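Local coordinates for 122aa long conserved hypothetical protein (Sulfolobus tokodaii, PDB 1WOL) that is of unknown function but belongs to the HEPN family of all-helical domains, at residues 15-20 with 31-36. Numbering follows the deposited sequence.
Sequences LEEARY and CFLSQQ
A18 and L33 are the nearest pair across segments 15-20 and 31-36, with CA atoms 5.2 Å apart. The contact is mainly apolar. The CB of A18 lies 3.8 Å from the CB of L33. With only a methyl group on one side, the segment axes approach to 8.1 Å. L33 CG is anti to its own carbonyl carbon, beside the backbone N (chi1 -74°). An extended chi2 of 167° then brings CD1 to the backbone of helix 4-23, 3.6 Å from the O of E17. L33 CD1 also touches E17 CB at 3.7 Å. The E17 chain is extended beyond CG and crosses the L33 side chain at about a right angle. Its OE1 lies 3.9 Å from L33 CD2, a van der Waals approach, while OE2 makes a long, weak ion pair with R13 NE.

Polar groups add little across the interface. S34 OG packs against A18 CB at 3.8 Å, a van der Waals contact. This buried hydroxyl is hydrogen-bonded to the O of A30, one turn earlier in its own helix. The S34 side chain also touches C106 and I107 of helix 100-120, which joins the packing here. C31, almost one turn before S34, is tied to C106 by a disulfide.

The segments run antiparallel at 167°. Helices 4-23 and 27-48, joined by a short connection, form an antiparallel helical hairpin within the HEPN helical bundle.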
# COMPACT_ATOMS: atom_id res chain seq x y z
N LEU A 15 -0.17 5.46 6.67
CA LEU A 15 -0.03 4.40 7.70
C LEU A 15 -0.69 4.81 8.98
O LEU A 15 -1.41 4.03 9.61
CB LEU A 15 1.45 4.08 7.88
CG LEU A 15 1.71 3.17 9.02
CD1 LEU A 15 1.08 1.77 8.90
CD2 LEU A 15 3.32 2.92 9.08
N GLU A 16 -0.44 6.01 9.45
CA GLU A 16 -1.10 6.48 10.70
C GLU A 16 -2.55 6.43 10.54
O GLU A 16 -3.22 6.02 11.50
CB GLU A 16 -0.56 7.94 10.98
CG GLU A 16 -1.25 8.50 12.23
CD GLU A 16 -0.66 9.88 12.59
OE1 GLU A 16 0.64 10.02 12.66
OE2 GLU A 16 -1.45 10.73 12.98
N GLU A 17 -3.07 6.86 9.39
CA GLU A 17 -4.57 6.85 9.24
C GLU A 17 -5.06 5.41 9.14
O GLU A 17 -6.17 5.20 9.59
CB GLU A 17 -4.84 7.56 7.92
CG GLU A 17 -4.65 9.12 8.12
CD GLU A 17 -4.77 9.86 6.77
OE1 GLU A 17 -4.84 9.31 5.71
OE2 GLU A 17 -4.67 11.15 6.84
N ALA A 18 -4.27 4.50 8.56
CA ALA A 18 -4.75 3.09 8.52
C ALA A 18 -4.89 2.52 9.90
O ALA A 18 -5.84 1.81 10.16
CB ALA A 18 -3.72 2.27 7.66
N ARG A 19 -3.88 2.78 10.76
CA ARG A 19 -4.02 2.29 12.15
C ARG A 19 -5.22 2.94 12.82
O ARG A 19 -5.98 2.29 13.57
CB ARG A 19 -2.78 2.62 12.98
CG ARG A 19 -1.54 1.99 12.47
CD ARG A 19 -0.48 2.29 13.53
NE ARG A 19 0.90 2.09 13.08
CZ ARG A 19 1.59 0.96 13.14
NH1 ARG A 19 1.05 -0.18 13.57
NH2 ARG A 19 2.93 0.99 12.89
N TYR A 20 -5.42 4.27 12.58
CA TYR A 20 -6.54 4.95 13.21
C TYR A 20 -7.88 4.28 12.70
O TYR A 20 -8.84 4.13 13.44
CB TYR A 20 -6.43 6.48 12.82
CG TYR A 20 -7.51 7.28 13.46
CD1 TYR A 20 -8.47 7.89 12.61
CD2 TYR A 20 -7.53 7.53 14.77
CE1 TYR A 20 -9.41 8.76 13.03
CE2 TYR A 20 -8.59 8.44 15.28
CZ TYR A 20 -9.51 9.01 14.34
OH TYR A 20 -10.61 9.80 14.76
N CYS A 31 -7.48 -1.14 5.07
CA CYS A 31 -6.79 -1.85 3.93
C CYS A 31 -6.54 -0.96 2.78
O CYS A 31 -5.51 -0.96 2.15
CB CYS A 31 -7.68 -3.02 3.45
SG CYS A 31 -7.44 -4.45 4.61
N PHE A 32 -7.53 -0.06 2.46
CA PHE A 32 -7.26 0.88 1.39
C PHE A 32 -6.11 1.77 1.66
O PHE A 32 -5.32 2.10 0.75
CB PHE A 32 -8.59 1.74 1.30
CG PHE A 32 -8.46 2.88 0.33
CD1 PHE A 32 -8.55 2.64 -1.07
CD2 PHE A 32 -8.23 4.14 0.80
CE1 PHE A 32 -8.38 3.79 -1.97
CE2 PHE A 32 -8.06 5.22 -0.08
CZ PHE A 32 -8.14 5.05 -1.40
N LEU A 33 -6.05 2.33 2.92
CA LEU A 33 -5.01 3.30 3.30
C LEU A 33 -3.62 2.59 3.38
O LEU A 33 -2.63 3.25 3.09
CB LEU A 33 -5.37 3.92 4.68
CG LEU A 33 -6.53 4.92 4.60
CD1 LEU A 33 -6.96 5.15 6.04
CD2 LEU A 33 -6.08 6.15 3.87
N SER A 34 -3.65 1.29 3.67
CA SER A 34 -2.34 0.54 3.63
C SER A 34 -1.87 0.43 2.18
O SER A 34 -0.65 0.55 1.94
CB SER A 34 -2.57 -0.91 4.17
OG SER A 34 -2.91 -0.76 5.56
N GLN A 35 -2.76 0.18 1.20
CA GLN A 35 -2.30 0.18 -0.15
C GLN A 35 -1.82 1.53 -0.59
O GLN A 35 -0.77 1.60 -1.20
CB GLN A 35 -3.39 -0.32 -1.09
CG GLN A 35 -2.78 -0.23 -2.48
CD GLN A 35 -3.58 0.12 -3.57
OE1 GLN A 35 -4.55 -0.56 -3.75
NE2 GLN A 35 -3.11 1.13 -4.49
N GLN A 36 -2.47 2.63 -0.14
CA GLN A 36 -1.99 3.96 -0.44
C GLN A 36 -0.64 4.20 0.13
O GLN A 36 0.21 4.80 -0.54
CB GLN A 36 -2.93 5.04 0.07
CG GLN A 36 -4.27 4.97 -0.66
CD GLN A 36 -4.10 5.61 -2.05
OE1 GLN A 36 -4.55 4.99 -3.06
NE2 GLN A 36 -3.45 6.73 -2.12